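Flavin-dependent monooxygenase, oxygenase subunit HsaA (Rhodococcus sp., PDB 2RFQ) catalyses, as the oxygenase half of a two-component flavin-dependent monooxygenase, the ortho-hydroxylation of the phenolic secosteroid 3-HSA during cholesterol breakdown. Local coordinates at residues Arg26-Glu29 / Thr30-Leu33; Pro354-Arg357 / Phe358-Ala362. All coordinates share one frame; numbering follows the deposited sequence.

Contact 1 is R26 and the short helix 27-33, near the surface in the N-terminal acyl-CoA dehydrogenase-like part of the chain; contact 2 is most of helix 354-365, buried in the C-terminal part. Their centres lie about 13 Å apart, and polar bonds join them: E31 OE1 makes a salt bridge to R357 NE at 2.7 Å, and Q28 OE1 is a probable hydrogen-bond acceptor for R357 NH2 at 2.6 Å. Contact 1 thus supplies acid and amide oxygen, contact 2 the guanidinium groups. Away from this seam they differ: E29, D32 and L33 are exposed, whereas the aromatic rings of contact 2 pack against helices and a second subunit.

Contact 1: residues Arg26-Glu29 / Thr30-Leu33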
loop_
_atom_site.group_PDB
_atom_site.type_symbol
_atom_site.label_atom_id
_atom_site.label_comp_id
_atom_site.label_asym_id
_atom_site.label_seq_id
_atom_site.Cartn_x
_atom_site.Cartn_y
_atom_site.Cartn_z
ATOM N N ARG A 26 23.336 1.545 26.367
ATOM C CA ARG A 26 23.801 0.173 26.348
ATOM C C ARG A 26 23.290 -0.624 25.159
ATOM O O ARG A 26 23.634 -1.806 25.027
ATOM C CB ARG A 26 23.346 -0.558 27.615
ATOM C CG ARG A 26 23.915 0.016 28.893
ATOM C CD ARG A 26 23.535 -0.905 30.009
ATOM N NE ARG A 26 24.306 -0.575 31.205
ATOM C CZ ARG A 26 23.869 -0.750 32.449
ATOM N NH1 ARG A 26 22.677 -1.281 32.681
ATOM N NH2 ARG A 26 24.648 -0.406 33.468
ATOM N N ALA A 27 22.442 -0.016 24.324
ATOM C CA ALA A 27 21.806 -0.805 23.241
ATOM C C ALA A 27 22.809 -1.534 22.321
ATOM O O ALA A 27 22.566 -2.697 21.971
ATOM C CB ALA A 27 20.832 0.044 22.447
ATOM N N GLN A 28 23.924 -0.888 21.924
ATOM C CA GLN A 28 24.861 -1.609 21.029
ATOM C C GLN A 28 25.538 -2.738 21.771
ATOM O O GLN A 28 25.691 -3.832 21.249
ATOM C CB GLN A 28 25.921 -0.722 20.330
ATOM C CG GLN A 28 26.683 -1.535 19.230
ATOM C CD GLN A 28 25.742 -2.156 18.147
ATOM O OE1 GLN A 28 24.859 -1.493 17.643
ATOM N NE2 GLN A 28 25.969 -3.414 17.791
ATOM N N GLU A 29 25.950 -2.474 23.012
ATOM C CA GLU A 29 26.580 -3.515 23.800
ATOM C C GLU A 29 25.643 -4.720 23.978
ATOM O O GLU A 29 26.059 -5.885 23.875
ATOM C CB GLU A 29 27.025 -2.973 25.164
ATOM C CG GLU A 29 27.839 -3.989 25.956
ATOM C CD GLU A 29 28.612 -3.373 27.114
ATOM O OE1 GLU A 29 29.173 -2.273 26.932
ATOM O OE2 GLU A 29 28.715 -4.041 28.160
ATOM N N THR A 30 24.375 -4.432 24.252
ATOM C CA THR A 30 23.377 -5.476 24.416
ATOM C C THR A 30 23.282 -6.323 23.141
ATOM O O THR A 30 23.249 -7.547 23.206
ATOM C CB THR A 30 22.022 -4.832 24.757
ATOM O OG1 THR A 30 22.170 -4.183 26.028
ATOM C CG2 THR A 30 20.898 -5.893 24.823
ATOM N N GLU A 31 23.261 -5.678 21.977
ATOM C CA GLU A 31 23.285 -6.436 20.723
ATOM C C GLU A 31 24.556 -7.281 20.596
ATOM O O GLU A 31 24.500 -8.462 20.284
ATOM C CB GLU A 31 23.281 -5.486 19.538
ATOM C CG GLU A 31 21.963 -5.004 19.081
ATOM C CD GLU A 31 22.076 -4.642 17.605
ATOM O OE1 GLU A 31 22.566 -3.540 17.324
ATOM O OE2 GLU A 31 21.725 -5.473 16.745
ATOM N N ASP A 32 25.706 -6.642 20.817
ATOM C CA ASP A 32 27.003 -7.306 20.628
ATOM C C ASP A 32 27.188 -8.520 21.515
ATOM O O ASP A 32 27.778 -9.539 21.108
ATOM C CB ASP A 32 28.130 -6.294 20.880
ATOM C CG ASP A 32 28.242 -5.240 19.781
ATOM O OD1 ASP A 32 27.693 -5.434 18.666
ATOM O OD2 ASP A 32 28.877 -4.200 20.031
ATOM N N LEU A 33 26.706 -8.429 22.757
ATOM C CA LEU A 33 26.823 -9.549 23.702
ATOM C C LEU A 33 25.693 -10.574 23.555
ATOM O O LEU A 33 25.725 -11.628 24.182
ATOM C CB LEU A 33 26.849 -9.019 25.130
ATOM C CG LEU A 33 27.998 -8.082 25.428
ATOM C CD1 LEU A 33 27.790 -7.450 26.807
ATOM C CD2 LEU A 33 29.280 -8.915 25.387
HETATM O O HOH W 1 24.383 -5.710 15.800
#
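With chi1 of Q28 at -170°, its CG stands opposite the backbone N, and a bend at chi2 (57°) carries the amide along the helix to D32, whose CG lies beside its own backbone N and so sets the carboxylate to meet it. This is an i to i+4 side-chain pair on the short helix 27-33, in the N-terminal domain of the acyl-CoA dehydrogenase type: Q28 NE2 donates to D32 OD1 over 2.8 Å. The acceptor lies in the plane of the amide, but the nitrogen comes in from above the carboxylate plane, and the two planes are turned 51° apart. With OE1 taken by R357, both ends of the Q28 amide are held and its flip is fixed. E31, the residue before D32 and already tied to R357, sends OE2 to R360 NH1 in a second salt bridge; a water bonded weakly to E31 OE2 also reaches Q28 NE2 weakly.

On the outer side E29 and L33 run side by side, with E29 CG 3.6 Å from L33 CD1. R26 reaches away to D39 and S40. At the first turn the carbonyl of R26 is gripped twice: T30 N donates to R26 O at 2.8 Å, while T30 OG1 donates to R26 O from above the carbonyl plane at 3.0 Å.

Contact 2: residues Pro354-Arg357 / Phe358-Ala362; sequences PLQR and FWRDA. With 1PS (3-pyridinium-1-ylpropane-1-sulfonate), chain E.
R360 lies alongside Q356 one turn earlier on helix 354-365, in the C-terminal domain of the acyl-CoA dehydrogenase type, and its guanidinium meets the amide oxygen side-on. Both R360 NE and R360 NH2 donate to Q356 OE1, each over 3.0 Å, and the oxygen sits close to the guanidinium plane while the two nitrogens reach it from the same face of the amide. The amide and guanidinium planes are 28° apart. A chi1 of 54° sends Q356 CG toward the start of the helix, the bend at chi2 turns the amide, and R360, bent at chi3 (-68°), comes back to it. Q356 NE2 is tied to T353 O just before, and R360 NH1 also donates to V185 O.

R357 lies beside D361, with R357 CG 3.6 Å from D361 OD2, but their charged ends part: D361 OD1 accepts from L187 N, while R357 turns to Q28 and to E31, which, bridging to R360 as well, would offset the like charge of two guanidiniums that stand nearly perpendicular. The F358 ring lies near P354, with F358 CE2 4.1 Å from P354 CB. P354 and L355 belong to the pocket that holds 1PS in this crystal: L355 N donates to its sulfonate oxygen O3 at 3.0 Å, a backbone N-H at a helix start holding an anion.

Helix 233-266 covers F358 and D361 through M248, with A252 also against F358, and helix 316-344 meets W359, whose ring stacks on F341 and on W359 of a second subunit.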
loop_
_atom_site.group_PDB
_atom_site.type_symbol
_atom_site.label_atom_id
_atom_site.label_comp_id
_atom_site.label_asym_id
_atom_site.label_seq_id
_atom_site.Cartn_x
_atom_site.Cartn_y
_atom_site.Cartn_z
ATOM N N PRO A 354 20.841 3.950 16.274
ATOM C CA PRO A 354 19.551 3.424 16.737
ATOM C C PRO A 354 18.516 3.018 15.677
ATOM O O PRO A 354 17.862 1.984 15.837
ATOM C CB PRO A 354 19.002 4.551 17.639
ATOM C CG PRO A 354 20.189 5.363 18.033
ATOM C CD PRO A 354 21.133 5.280 16.841
ATOM N N LEU A 355 18.367 3.782 14.600
ATOM C CA LEU A 355 17.197 3.543 13.750
ATOM C C LEU A 355 17.285 2.195 13.018
ATOM O O LEU A 355 16.262 1.448 12.951
ATOM C CB LEU A 355 16.967 4.709 12.805
ATOM C CG LEU A 355 15.821 4.624 11.809
ATOM C CD1 LEU A 355 14.455 4.485 12.510
ATOM C CD2 LEU A 355 15.825 5.902 10.937
ATOM N N GLN A 356 18.462 1.869 12.460
ATOM C CA GLN A 356 18.626 0.571 11.783
ATOM C C GLN A 356 18.435 -0.588 12.779
ATOM O O GLN A 356 17.990 -1.671 12.389
ATOM C CB GLN A 356 19.960 0.450 11.042
ATOM C CG GLN A 356 21.185 0.724 11.902
ATOM C CD GLN A 356 21.722 -0.525 12.621
ATOM O OE1 GLN A 356 21.682 -1.633 12.082
ATOM N NE2 GLN A 356 22.290 -0.328 13.830
ATOM N N ARG A 357 18.799 -0.356 14.047
ATOM C CA ARG A 357 18.584 -1.386 15.083
ATOM C C ARG A 357 17.098 -1.610 15.358
ATOM O O ARG A 357 16.653 -2.757 15.417
ATOM C CB ARG A 357 19.324 -1.032 16.374
ATOM C CG ARG A 357 19.464 -2.243 17.293
ATOM C CD ARG A 357 20.061 -1.839 18.612
ATOM N NE ARG A 357 21.421 -1.342 18.436
ATOM C CZ ARG A 357 21.794 -0.077 18.601
ATOM N NH1 ARG A 357 20.914 0.846 18.972
ATOM N NH2 ARG A 357 23.071 0.256 18.414
ATOM N N PHE A 358 16.327 -0.528 15.555
ATOM C CA PHE A 358 14.885 -0.677 15.755
ATOM C C PHE A 358 14.256 -1.371 14.560
ATOM O O PHE A 358 13.333 -2.171 14.713
ATOM C CB PHE A 358 14.249 0.692 15.934
ATOM C CG PHE A 358 14.498 1.320 17.301
ATOM C CD1 PHE A 358 14.109 0.664 18.486
ATOM C CD2 PHE A 358 15.063 2.596 17.389
ATOM C CE1 PHE A 358 14.301 1.276 19.739
ATOM C CE2 PHE A 358 15.287 3.211 18.634
ATOM C CZ PHE A 358 14.883 2.552 19.814
ATOM N N TRP A 359 14.772 -1.059 13.367
ATOM C CA TRP A 359 14.272 -1.658 12.114
ATOM C C TRP A 359 14.481 -3.170 12.129
ATOM O O TRP A 359 13.527 -3.928 11.966
ATOM C CB TRP A 359 14.974 -0.964 10.917
ATOM C CG TRP A 359 14.618 -1.474 9.556
ATOM C CD1 TRP A 359 13.395 -1.410 8.919
ATOM C CD2 TRP A 359 15.505 -2.141 8.665
ATOM N NE1 TRP A 359 13.482 -2.001 7.665
ATOM C CE2 TRP A 359 14.764 -2.456 7.486
ATOM C CE3 TRP A 359 16.857 -2.504 8.740
ATOM C CZ2 TRP A 359 15.355 -3.096 6.376
ATOM C CZ3 TRP A 359 17.443 -3.154 7.634
ATOM C CH2 TRP A 359 16.690 -3.456 6.494
ATOM N N ARG A 360 15.717 -3.616 12.367
ATOM C CA ARG A 360 15.978 -5.062 12.414
ATOM C C ARG A 360 15.237 -5.733 13.546
ATOM O O ARG A 360 14.677 -6.836 13.388
ATOM C CB ARG A 360 17.470 -5.317 12.549
ATOM C CG ARG A 360 18.219 -4.989 11.235
ATOM C CD ARG A 360 19.721 -5.270 11.375
ATOM N NE ARG A 360 20.382 -4.340 12.300
ATOM C CZ ARG A 360 20.735 -4.619 13.556
ATOM N NH1 ARG A 360 20.491 -5.817 14.098
ATOM N NH2 ARG A 360 21.327 -3.689 14.291
ATOM N N ASP A 361 15.218 -5.056 14.694
ATOM C CA ASP A 361 14.540 -5.600 15.882
ATOM C C ASP A 361 13.032 -5.835 15.662
ATOM O O ASP A 361 12.494 -6.882 16.065
ATOM C CB ASP A 361 14.761 -4.668 17.072
ATOM C CG ASP A 361 16.168 -4.773 17.663
ATOM O OD1 ASP A 361 16.977 -5.634 17.254
ATOM O OD2 ASP A 361 16.496 -3.939 18.547
ATOM N N ALA A 362 12.364 -4.850 15.055
ATOM C CA ALA A 362 10.905 -4.952 14.800
ATOM C C ALA A 362 10.637 -6.067 13.809
ATOM O O ALA A 362 9.705 -6.860 13.984
ATOM C CB ALA A 362 10.338 -3.608 14.303
HETATM N N1 1PS E . 23.685 8.724 12.422
HETATM C C1 1PS E . 24.527 8.121 11.548
HETATM C C2 1PS E . 25.891 8.016 11.829
HETATM C C3 1PS E . 24.140 9.248 13.579
HETATM C C4 1PS E . 25.498 9.175 13.908
HETATM C C5 1PS E . 26.380 8.548 13.022
HETATM C C6 1PS E . 22.247 8.833 12.111
HETATM C C7 1PS E . 21.545 7.476 12.178
HETATM C C8 1PS E . 20.031 7.627 12.025
HETATM S S1 1PS E . 19.255 7.823 13.504
HETATM O O1 1PS E . 17.863 8.212 13.154
HETATM O O2 1PS E . 19.871 8.909 14.313
HETATM O O3 1PS E . 19.376 6.551 14.282
#